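Local coordinates for LP15968p (PDB 3MN8), which is a zinc-dependent carboxypeptidase that removes C-terminal arginine or lysine from peptides and proteins, including peptide hormones and neuropeptides, at residues Val211-Val222 with Cys299-Lys310; Gln334-Val343 with Thr368-Leu378. One frame throughout, in Å; residues are numbered along the deposited sequence.

Interaction 1. Residues Val211-Val222 with Cys299-Lys310; sequences VLSANFHGGAVV and CFELTIELSCCK. With ZN (zinc ion), chain F; GEM ((2-guanidinoethylmercapto)succinic acid), chain G.
Thr303 CG2 lies 3.4 Å from His217 CD2, and Glu305 OE2 sits against His217 CB, on the active-site face of two parallel strands in the mixed sheet of the M14 alpha/beta catalytic domain, the active 1B form of the first of three carboxypeptidase-like domains. For His217, CG anti to the carbonyl carbon (chi1 -67°) sets the ring beside the zinc ion, which ND1 binds at 2.1 Å; His101, Glu104 and (2-guanidinoethylmercapto)succinic acid supply other ligand atoms, and the sulfur S7 sits over one imidazole face. Glu305 is the predicted proton donor/acceptor. His217 NE2 donates to Asn215 OD1 (2.7 Å), from 38° above the carbonyl plane. Asn215 ND2 faces Glu301 OE2, the side chains crossing at roughly a right angle, their planes 49° apart. Glu301 OE1 accepts from Ser213 OG at 2.8 Å, on its anti side. Cutting Glu301 back to an alanine would probably leave Ser213 OG without this acceptor and Asn215 freer to turn. Backbone bonds such as Ile304 N to Asn215 O (2.8 Å) fix the pairing. On the other face Phe216 packs alongside Ile304. With NE2 donating to Asn215 OD1, ND1 is the nitrogen left for zinc, and the amide oxygen is likely to strengthen it as a ligand.

Interaction 2. Residues Gln334-Val343 with Thr368-Leu378; sequences QAHIGIKGLV and TSKRGEYWRLL
Tyr374 lays its ring across the backbone of Gly341, where no side chain stands in the way. CG sits between the backbone N and the carbonyl carbon (chi1 77°), a turn that brings the ring back over the neighbouring strand: Gly341 N lies 3.5 Å above the ring plane, toward the rim, and Lys340 CA makes a CH-pi contact on the face, 4.3 Å from the centroid of the Tyr374 ring. Ile339 CD1 comes instead to the ring edge, 3.8 Å from Tyr374 CE2. The phenol OH reaches across strand 339-344 and hydrogen-bonds to Leu412 O. Trp375, on the other face of the sheet, is met by the aliphatic part of Lys340: Lys340 CB and CD each lie 3.7 Å from Trp375 CD1. Beyond it, Lys340 NZ forms a salt bridge with Glu408 and a hydrogen bond to Leu90 O.

The backbones are antiparallel. Ile339 and Arg376 form one hydrogen-bonded pair, with Arg376 N to Ile339 O at 2.8 Å, and Gly341 and Tyr374 form the next. This pairing belongs to the C-terminal transthyretin-like domain, an all-beta unit in which 373-376 flanks 339-344 and 410-415 runs parallel to the latter on its other side. Val343 N continues the pairing to Gly372 O, which ends a type I turn beginning at Ser369.

Among polar side chains, Ser369 OG accepts from Arg371 N, an ST turn, and also from Glu373 N, while donating to Glu373 OE2. Glu373 OE2 also forms a salt bridge with Arg87, and OE1 accepts from Leu90 N; Arg376 forms a salt bridge with Asp244.

Apolar packing closes the other end, where Ile337 CG1 touches Leu377 CB at 3.9 Å.

Overall arrangement
From the N terminus, the chain lays down much of the catalytic sheet before 211-222. It then leaves through strand 222-225 and helices 245-257 and 289-296, and interaction 1 closes that long excursion when 299-310 returns beside 212-217. Helix 317-333 follows and leads into 334-343, where interaction 2 opens; strands 355-358 and 366-367 lie within its much shorter loop before 368-378 closes it. The two loops are thus in series, neither enclosing nor crossing the other. Their centres stand 24 Å apart, yet their ends meet at the domain boundary: Val211 packs on Trp375 and Leu377, Leu212 on Ala335, and Phe300 on Arg376, joining the carboxypeptidase sheet to the transthyretin-like domain.

Interaction 1. Residues Val211-Val222 with Cys299-Lys310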
loop_
_atom_site.group_PDB
_atom_site.type_symbol
_atom_site.label_atom_id
_atom_site.label_comp_id
_atom_site.label_asym_id
_atom_site.label_seq_id
_atom_site.Cartn_x
_atom_site.Cartn_y
_atom_site.Cartn_z
ATOM N N VAL A 211 2.198 7.704 -0.913
ATOM C CA VAL A 211 1.038 8.374 -0.349
ATOM C C VAL A 211 0.103 7.375 0.316
ATOM O O VAL A 211 -0.405 7.615 1.405
ATOM C CB VAL A 211 0.252 9.156 -1.432
ATOM C CG1 VAL A 211 -1.097 9.606 -0.894
ATOM C CG2 VAL A 211 1.073 10.352 -1.958
ATOM N N LEU A 212 -0.108 6.250 -0.351
ATOM C CA LEU A 212 -1.034 5.220 0.104
ATOM C C LEU A 212 -0.443 3.853 -0.233
ATOM O O LEU A 212 0.359 3.738 -1.154
ATOM C CB LEU A 212 -2.391 5.407 -0.592
ATOM C CG LEU A 212 -3.472 4.317 -0.550
ATOM C CD1 LEU A 212 -3.762 3.898 0.871
ATOM C CD2 LEU A 212 -4.752 4.816 -1.229
ATOM N N SER A 213 -0.849 2.818 0.497
ATOM C CA SER A 213 -0.288 1.481 0.309
ATOM C C SER A 213 -1.141 0.392 0.949
ATOM O O SER A 213 -1.920 0.637 1.864
ATOM C CB SER A 213 1.122 1.425 0.907
ATOM O OG SER A 213 1.619 0.102 0.891
ATOM N N ALA A 214 -0.978 -0.830 0.474
ATOM C CA ALA A 214 -1.665 -1.953 1.082
ATOM C C ALA A 214 -0.785 -3.173 0.964
ATOM O O ALA A 214 -0.085 -3.320 -0.035
ATOM C CB ALA A 214 -2.989 -2.191 0.396
ATOM N N ASN A 215 -0.781 -4.029 1.989
ATOM C CA ASN A 215 -0.156 -5.341 1.838
ATOM C C ASN A 215 -1.096 -6.514 2.196
ATOM O O ASN A 215 -1.933 -6.425 3.109
ATOM C CB ASN A 215 1.260 -5.426 2.458
ATOM C CG ASN A 215 1.249 -5.583 3.953
ATOM O OD1 ASN A 215 1.631 -6.634 4.466
ATOM N ND2 ASN A 215 0.832 -4.540 4.670
ATOM N N PHE A 216 -0.976 -7.594 1.424
ATOM C CA PHE A 216 -1.993 -8.618 1.399
ATOM C C PHE A 216 -1.538 -9.874 2.093
ATOM O O PHE A 216 -0.404 -10.326 1.932
ATOM C CB PHE A 216 -2.406 -8.902 -0.042
ATOM C CG PHE A 216 -2.885 -7.684 -0.762
ATOM C CD1 PHE A 216 -2.004 -6.880 -1.463
ATOM C CD2 PHE A 216 -4.218 -7.315 -0.705
ATOM C CE1 PHE A 216 -2.449 -5.741 -2.106
ATOM C CE2 PHE A 216 -4.666 -6.167 -1.349
ATOM C CZ PHE A 216 -3.785 -5.386 -2.046
ATOM N N HIS A 217 -2.456 -10.434 2.867
ATOM C CA HIS A 217 -2.200 -11.613 3.650
ATOM C C HIS A 217 -3.363 -12.569 3.466
ATOM O O HIS A 217 -4.373 -12.219 2.861
ATOM C CB HIS A 217 -2.073 -11.233 5.127
ATOM C CG HIS A 217 -0.872 -10.395 5.432
ATOM N ND1 HIS A 217 0.252 -10.903 6.044
ATOM C CD2 HIS A 217 -0.613 -9.084 5.198
ATOM C CE1 HIS A 217 1.149 -9.943 6.185
ATOM N NE2 HIS A 217 0.649 -8.829 5.677
ATOM N N GLY A 218 -3.218 -13.775 3.998
ATOM C CA GLY A 218 -4.278 -14.756 3.932
ATOM C C GLY A 218 -4.452 -15.353 5.305
ATOM O O GLY A 218 -3.590 -15.189 6.170
ATOM N N GLY A 219 -5.568 -16.033 5.513
ATOM C CA GLY A 219 -5.832 -16.651 6.794
ATOM C C GLY A 219 -7.189 -16.190 7.259
ATOM O O GLY A 219 -7.876 -16.865 8.032
ATOM N N ALA A 220 -7.588 -15.029 6.763
ATOM C CA ALA A 220 -8.881 -14.487 7.130
ATOM C C ALA A 220 -9.317 -13.527 6.047
ATOM O O ALA A 220 -8.595 -13.326 5.077
ATOM C CB ALA A 220 -8.804 -13.792 8.492
ATOM N N VAL A 221 -10.503 -12.947 6.214
ATOM C CA VAL A 221 -11.066 -12.025 5.238
ATOM C C VAL A 221 -11.477 -10.727 5.925
ATOM O O VAL A 221 -12.568 -10.641 6.498
ATOM C CB VAL A 221 -12.296 -12.628 4.548
ATOM C CG1 VAL A 221 -12.599 -11.855 3.276
ATOM C CG2 VAL A 221 -12.069 -14.107 4.235
ATOM N N VAL A 222 -10.612 -9.716 5.864
ATOM C CA VAL A 222 -10.831 -8.487 6.630
ATOM C C VAL A 222 -9.849 -7.378 6.246
ATOM O O VAL A 222 -8.730 -7.642 5.796
ATOM C CB VAL A 222 -10.698 -8.754 8.162
ATOM C CG1 VAL A 222 -9.240 -9.080 8.520
ATOM C CG2 VAL A 222 -11.228 -7.572 9.008
ATOM N N CYS A 299 3.450 7.465 4.337
ATOM C CA CYS A 299 2.572 6.477 3.724
ATOM C C CYS A 299 1.526 5.909 4.679
ATOM O O CYS A 299 1.816 5.652 5.848
ATOM C CB CYS A 299 3.373 5.338 3.088
ATOM S SG CYS A 299 2.431 4.328 1.899
ATOM N N PHE A 300 0.312 5.715 4.155
ATOM C CA PHE A 300 -0.795 5.111 4.883
ATOM C C PHE A 300 -1.055 3.689 4.364
ATOM O O PHE A 300 -1.779 3.509 3.391
ATOM C CB PHE A 300 -2.071 5.941 4.693
ATOM C CG PHE A 300 -2.054 7.289 5.377
ATOM C CD1 PHE A 300 -3.248 7.885 5.767
ATOM C CD2 PHE A 300 -0.861 7.958 5.629
ATOM C CE1 PHE A 300 -3.253 9.130 6.395
ATOM C CE2 PHE A 300 -0.856 9.209 6.250
ATOM C CZ PHE A 300 -2.050 9.796 6.629
ATOM N N GLU A 301 -0.467 2.683 5.009
ATOM C CA GLU A 301 -0.632 1.297 4.572
ATOM C C GLU A 301 -1.735 0.562 5.328
ATOM O O GLU A 301 -1.812 0.614 6.558
ATOM C CB GLU A 301 0.695 0.544 4.699
ATOM C CG GLU A 301 0.628 -0.933 4.343
ATOM C CD GLU A 301 2.008 -1.543 4.122
ATOM O OE1 GLU A 301 2.698 -1.139 3.152
ATOM O OE2 GLU A 301 2.412 -2.429 4.911
ATOM N N LEU A 302 -2.589 -0.131 4.583
ATOM C CA LEU A 302 -3.532 -1.080 5.175
ATOM C C LEU A 302 -2.970 -2.480 5.102
ATOM O O LEU A 302 -2.156 -2.786 4.233
ATOM C CB LEU A 302 -4.863 -1.082 4.420
ATOM C CG LEU A 302 -5.735 0.165 4.491
ATOM C CD1 LEU A 302 -7.070 -0.132 3.825
ATOM C CD2 LEU A 302 -5.927 0.598 5.935
ATOM N N THR A 303 -3.424 -3.337 6.013
ATOM C CA THR A 303 -3.163 -4.770 5.928
ATOM C C THR A 303 -4.450 -5.433 5.451
ATOM O O THR A 303 -5.498 -5.284 6.075
ATOM C CB THR A 303 -2.770 -5.384 7.301
ATOM O OG1 THR A 303 -1.758 -4.588 7.931
ATOM C CG2 THR A 303 -2.252 -6.810 7.137
ATOM N N ILE A 304 -4.386 -6.161 4.343
ATOM C CA ILE A 304 -5.597 -6.790 3.833
ATOM C C ILE A 304 -5.526 -8.314 3.715
ATOM O O ILE A 304 -4.645 -8.875 3.041
ATOM C CB ILE A 304 -6.043 -6.176 2.512
ATOM C CG1 ILE A 304 -6.395 -4.711 2.726
ATOM C CG2 ILE A 304 -7.251 -6.929 1.972
ATOM C CD1 ILE A 304 -6.452 -3.925 1.456
ATOM N N GLU A 305 -6.478 -8.963 4.385
ATOM C CA GLU A 305 -6.583 -10.414 4.405
ATOM C C GLU A 305 -7.591 -10.836 3.338
ATOM O O GLU A 305 -8.739 -10.394 3.356
ATOM C CB GLU A 305 -7.036 -10.883 5.796
ATOM C CG GLU A 305 -6.118 -10.467 6.961
ATOM C CD GLU A 305 -4.862 -11.322 7.055
ATOM O OE1 GLU A 305 -4.041 -11.086 7.962
ATOM O OE2 GLU A 305 -4.692 -12.232 6.216
ATOM N N LEU A 306 -7.170 -11.695 2.416
ATOM C CA LEU A 306 -7.984 -11.998 1.235
ATOM C C LEU A 306 -8.810 -13.279 1.326
ATOM O O LEU A 306 -9.970 -13.306 0.909
ATOM C CB LEU A 306 -7.114 -12.031 -0.027
ATOM C CG LEU A 306 -6.431 -10.696 -0.286
ATOM C CD1 LEU A 306 -5.362 -10.809 -1.350
ATOM C CD2 LEU A 306 -7.467 -9.667 -0.666
ATOM N N SER A 307 -8.219 -14.339 1.865
ATOM C CA SER A 307 -8.903 -15.620 1.917
ATOM C C SER A 307 -8.789 -16.259 3.286
ATOM O O SER A 307 -7.876 -15.947 4.060
ATOM C CB SER A 307 -8.335 -16.566 0.865
ATOM O OG SER A 307 -6.915 -16.582 0.922
ATOM N N CYS A 308 -9.735 -17.145 3.582
ATOM C CA CYS A 308 -9.667 -17.989 4.761
ATOM C C CYS A 308 -8.579 -19.022 4.561
ATOM O O CYS A 308 -7.805 -19.314 5.474
ATOM C CB CYS A 308 -11.007 -18.686 4.998
ATOM S SG CYS A 308 -12.270 -17.595 5.662
ATOM N N CYS A 309 -8.527 -19.580 3.356
ATOM C CA CYS A 309 -7.449 -20.494 2.995
ATOM C C CYS A 309 -6.187 -19.743 2.540
ATOM O O CYS A 309 -6.194 -19.023 1.530
ATOM C CB CYS A 309 -7.908 -21.452 1.912
ATOM S SG CYS A 309 -6.646 -22.657 1.483
ATOM N N LYS A 310 -5.105 -19.914 3.291
ATOM C CA LYS A 310 -3.865 -19.203 3.003
ATOM C C LYS A 310 -3.374 -19.456 1.577
ATOM O O LYS A 310 -3.045 -18.520 0.847
ATOM C CB LYS A 310 -2.784 -19.587 4.017
ATOM C CG LYS A 310 -3.102 -19.168 5.437
ATOM C CD LYS A 310 -1.963 -19.500 6.406
ATOM C CE LYS A 310 -1.992 -18.546 7.624
ATOM N NZ LYS A 310 -0.831 -18.698 8.567
HETATM ZN ZN ZN F . 0.213 -12.937 6.680
HETATM C C8 GEM G . -1.087 -10.868 10.875
HETATM S S7 GEM G . -0.958 -9.292 10.077
HETATM C C6 GEM G . -2.644 -8.757 10.142
HETATM C C5 GEM G . -3.243 -8.781 11.547
HETATM N N3 GEM G . -2.596 -7.730 12.317
HETATM C C1 GEM G . -2.698 -7.519 13.625
HETATM N N4 GEM G . -2.046 -6.513 14.194
HETATM N N2 GEM G . -3.451 -8.319 14.372
HETATM C C9 GEM G . 0.315 -11.357 11.126
HETATM O O14 GEM G . 1.265 -10.682 10.670
HETATM O O15 GEM G . 0.485 -12.405 11.783
HETATM C C10 GEM G . -1.918 -11.887 10.078
HETATM C C11 GEM G . -1.326 -12.383 8.764
HETATM O O12 GEM G . -2.069 -12.364 7.753
HETATM O O13 GEM G . -0.148 -12.825 8.733
#

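Interaction 2. Residues Gln334-Val343 with Thr368-Leu378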
loop_
_atom_site.group_PDB
_atom_site.type_symbol
_atom_site.label_atom_id
_atom_site.label_comp_id
_atom_site.label_asym_id
_atom_site.label_seq_id
_atom_site.Cartn_x
_atom_site.Cartn_y
_atom_site.Cartn_z
ATOM N N GLN A 334 -8.495 6.151 -3.626
ATOM C CA GLN A 334 -8.464 6.833 -2.337
ATOM C C GLN A 334 -7.154 7.616 -2.148
ATOM O O GLN A 334 -7.058 8.499 -1.295
ATOM C CB GLN A 334 -8.659 5.830 -1.202
ATOM C CG GLN A 334 -10.093 5.328 -1.025
ATOM C CD GLN A 334 -11.015 6.406 -0.464
ATOM O OE1 GLN A 334 -10.866 6.839 0.679
ATOM N NE2 GLN A 334 -11.967 6.841 -1.271
ATOM N N ALA A 335 -6.143 7.314 -2.953
ATOM C CA ALA A 335 -4.931 8.109 -2.925
ATOM C C ALA A 335 -5.192 9.495 -3.511
ATOM O O ALA A 335 -4.270 10.289 -3.708
ATOM C CB ALA A 335 -3.812 7.414 -3.680
ATOM N N HIS A 336 -6.449 9.799 -3.795
ATOM C CA HIS A 336 -6.743 11.091 -4.395
ATOM C C HIS A 336 -7.578 11.990 -3.525
ATOM O O HIS A 336 -7.797 13.152 -3.866
ATOM C CB HIS A 336 -7.376 10.906 -5.754
ATOM C CG HIS A 336 -6.466 10.236 -6.732
ATOM N ND1 HIS A 336 -5.395 10.883 -7.311
ATOM C CD2 HIS A 336 -6.449 8.969 -7.211
ATOM C CE1 HIS A 336 -4.770 10.047 -8.123
ATOM N NE2 HIS A 336 -5.388 8.881 -8.080
ATOM N N ILE A 337 -8.014 11.456 -2.388
ATOM C CA ILE A 337 -8.788 12.248 -1.446
ATOM C C ILE A 337 -7.935 13.295 -0.771
ATOM O O ILE A 337 -6.699 13.269 -0.844
ATOM C CB ILE A 337 -9.466 11.383 -0.371
ATOM C CG1 ILE A 337 -8.416 10.719 0.519
ATOM C CG2 ILE A 337 -10.401 10.356 -1.019
ATOM C CD1 ILE A 337 -9.012 9.747 1.511
ATOM N N GLY A 338 -8.616 14.223 -0.114
ATOM C CA GLY A 338 -7.946 15.268 0.630
ATOM C C GLY A 338 -7.381 16.354 -0.259
ATOM O O GLY A 338 -8.059 16.847 -1.165
ATOM N N ILE A 339 -6.136 16.725 0.016
ATOM C CA ILE A 339 -5.498 17.826 -0.681
ATOM C C ILE A 339 -4.083 17.484 -1.060
ATOM O O ILE A 339 -3.566 16.403 -0.755
ATOM C CB ILE A 339 -5.409 19.098 0.177
ATOM C CG1 ILE A 339 -4.652 18.784 1.476
ATOM C CG2 ILE A 339 -6.802 19.687 0.420
ATOM C CD1 ILE A 339 -4.421 19.981 2.395
ATOM N N LYS A 340 -3.463 18.436 -1.736
ATOM C CA LYS A 340 -2.097 18.296 -2.174
ATOM C C LYS A 340 -1.641 19.663 -2.624
ATOM O O LYS A 340 -2.479 20.530 -2.930
ATOM C CB LYS A 340 -1.975 17.270 -3.306
ATOM C CG LYS A 340 -2.684 17.602 -4.608
ATOM C CD LYS A 340 -2.304 16.554 -5.651
ATOM C CE LYS A 340 -3.050 16.720 -6.951
ATOM N NZ LYS A 340 -2.838 15.516 -7.802
ATOM N N GLY A 341 -0.324 19.868 -2.628
ATOM C CA GLY A 341 0.217 21.166 -2.976
ATOM C C GLY A 341 1.716 21.306 -2.851
ATOM O O GLY A 341 2.459 20.333 -2.673
ATOM N N LEU A 342 2.160 22.549 -2.947
ATOM C CA LEU A 342 3.576 22.846 -2.928
ATOM C C LEU A 342 3.903 23.816 -1.827
ATOM O O LEU A 342 3.207 24.818 -1.633
ATOM C CB LEU A 342 4.007 23.459 -4.254
ATOM C CG LEU A 342 3.707 22.626 -5.501
ATOM C CD1 LEU A 342 4.009 23.463 -6.727
ATOM C CD2 LEU A 342 4.483 21.299 -5.518
ATOM N N VAL A 343 4.967 23.512 -1.102
ATOM C CA VAL A 343 5.534 24.476 -0.188
ATOM C C VAL A 343 6.740 25.004 -0.929
ATOM O O VAL A 343 7.651 24.256 -1.304
ATOM C CB VAL A 343 5.934 23.855 1.156
ATOM C CG1 VAL A 343 6.630 24.886 2.033
ATOM C CG2 VAL A 343 4.709 23.273 1.845
ATOM N N THR A 368 7.283 17.294 2.990
ATOM C CA THR A 368 7.307 17.514 1.543
ATOM C C THR A 368 8.449 16.778 0.860
ATOM O O THR A 368 9.500 16.508 1.467
ATOM C CB THR A 368 7.391 18.997 1.148
ATOM O OG1 THR A 368 8.654 19.532 1.554
ATOM C CG2 THR A 368 6.246 19.794 1.778
ATOM N N SER A 369 8.227 16.461 -0.412
ATOM C CA SER A 369 9.213 15.802 -1.252
ATOM C C SER A 369 10.319 16.784 -1.656
ATOM O O SER A 369 10.272 17.972 -1.321
ATOM C CB SER A 369 8.530 15.259 -2.505
ATOM O OG SER A 369 8.264 16.314 -3.419
ATOM N N LYS A 370 11.317 16.286 -2.378
ATOM C CA LYS A 370 12.393 17.140 -2.874
ATOM C C LYS A 370 11.854 18.288 -3.710
ATOM O O LYS A 370 12.478 19.337 -3.794
ATOM C CB LYS A 370 13.414 16.316 -3.673
ATOM C CG LYS A 370 14.225 15.359 -2.801
ATOM C CD LYS A 370 14.898 14.239 -3.593
ATOM C CE LYS A 370 15.598 13.264 -2.634
ATOM N NZ LYS A 370 16.544 12.335 -3.317
ATOM N N ARG A 371 10.688 18.086 -4.311
ATOM C CA ARG A 371 10.056 19.117 -5.118
ATOM C C ARG A 371 9.000 19.863 -4.302
ATOM O O ARG A 371 8.189 20.601 -4.835
ATOM C CB ARG A 371 9.478 18.518 -6.421
ATOM C CG ARG A 371 10.435 17.505 -7.092
ATOM C CD ARG A 371 10.320 17.388 -8.608
ATOM N NE ARG A 371 9.071 16.804 -9.056
ATOM C CZ ARG A 371 8.899 15.613 -9.617
ATOM N NH1 ARG A 371 7.673 15.267 -9.943
ATOM N NH2 ARG A 371 9.901 14.770 -9.848
ATOM N N GLY A 372 9.027 19.671 -2.995
ATOM C CA GLY A 372 8.155 20.410 -2.103
ATOM C C GLY A 372 6.702 20.005 -2.209
ATOM O O GLY A 372 5.804 20.753 -1.842
ATOM N N GLU A 373 6.471 18.805 -2.709
ATOM C CA GLU A 373 5.119 18.303 -2.842
ATOM C C GLU A 373 4.649 17.616 -1.573
ATOM O O GLU A 373 5.448 17.039 -0.831
ATOM C CB GLU A 373 5.020 17.300 -3.992
ATOM C CG GLU A 373 6.101 17.396 -5.033
ATOM C CD GLU A 373 6.051 16.221 -5.997
ATOM O OE1 GLU A 373 5.057 16.132 -6.753
ATOM O OE2 GLU A 373 6.996 15.387 -5.990
ATOM N N TYR A 374 3.341 17.668 -1.341
ATOM C CA TYR A 374 2.723 16.907 -0.266
ATOM C C TYR A 374 1.313 16.524 -0.701
ATOM O O TYR A 374 0.668 17.231 -1.482
ATOM C CB TYR A 374 2.653 17.723 1.021
ATOM C CG TYR A 374 1.537 18.738 0.998
ATOM C CD1 TYR A 374 1.757 20.040 0.538
ATOM C CD2 TYR A 374 0.250 18.389 1.409
ATOM C CE1 TYR A 374 0.713 20.966 0.491
ATOM C CE2 TYR A 374 -0.789 19.305 1.367
ATOM C CZ TYR A 374 -0.551 20.588 0.909
ATOM O OH TYR A 374 -1.583 21.488 0.877
ATOM N N TRP A 375 0.853 15.383 -0.206
ATOM C CA TRP A 375 -0.512 14.957 -0.395
ATOM C C TRP A 375 -1.020 14.630 0.989
ATOM O O TRP A 375 -0.407 13.822 1.692
ATOM C CB TRP A 375 -0.580 13.685 -1.240
ATOM C CG TRP A 375 0.119 13.773 -2.544
ATOM C CD1 TRP A 375 -0.454 13.910 -3.785
ATOM C CD2 TRP A 375 1.533 13.704 -2.759
ATOM N NE1 TRP A 375 0.524 13.948 -4.753
ATOM C CE2 TRP A 375 1.750 13.828 -4.149
ATOM C CE3 TRP A 375 2.640 13.560 -1.910
ATOM C CZ2 TRP A 375 3.021 13.818 -4.701
ATOM C CZ3 TRP A 375 3.899 13.559 -2.460
ATOM C CH2 TRP A 375 4.082 13.683 -3.840
ATOM N N ARG A 376 -2.126 15.242 1.394
ATOM C CA ARG A 376 -2.683 14.946 2.702
ATOM C C ARG A 376 -4.067 14.352 2.539
ATOM O O ARG A 376 -5.045 15.042 2.211
ATOM C CB ARG A 376 -2.712 16.189 3.589
ATOM C CG ARG A 376 -3.345 15.977 4.961
ATOM C CD ARG A 376 -2.552 15.014 5.820
ATOM N NE ARG A 376 -3.192 14.787 7.116
ATOM C CZ ARG A 376 -2.779 13.910 8.028
ATOM N NH1 ARG A 376 -1.719 13.148 7.804
ATOM N NH2 ARG A 376 -3.427 13.790 9.174
ATOM N N LEU A 377 -4.134 13.047 2.748
ATOM C CA LEU A 377 -5.390 12.342 2.600
ATOM C C LEU A 377 -6.337 12.838 3.665
ATOM O O LEU A 377 -5.973 12.925 4.834
ATOM C CB LEU A 377 -5.168 10.842 2.756
ATOM C CG LEU A 377 -4.170 10.218 1.788
ATOM C CD1 LEU A 377 -4.243 8.708 1.895
ATOM C CD2 LEU A 377 -4.428 10.684 0.363
ATOM N N LEU A 378 -7.562 13.146 3.276
ATOM C CA LEU A 378 -8.524 13.647 4.241
ATOM C C LEU A 378 -9.929 13.089 4.031
ATOM O O LEU A 378 -10.374 12.850 2.922
ATOM C CB LEU A 378 -8.538 15.187 4.246
ATOM C CG LEU A 378 -7.328 15.944 4.827
ATOM C CD1 LEU A 378 -7.405 17.425 4.528
ATOM C CD2 LEU A 378 -7.204 15.739 6.328
#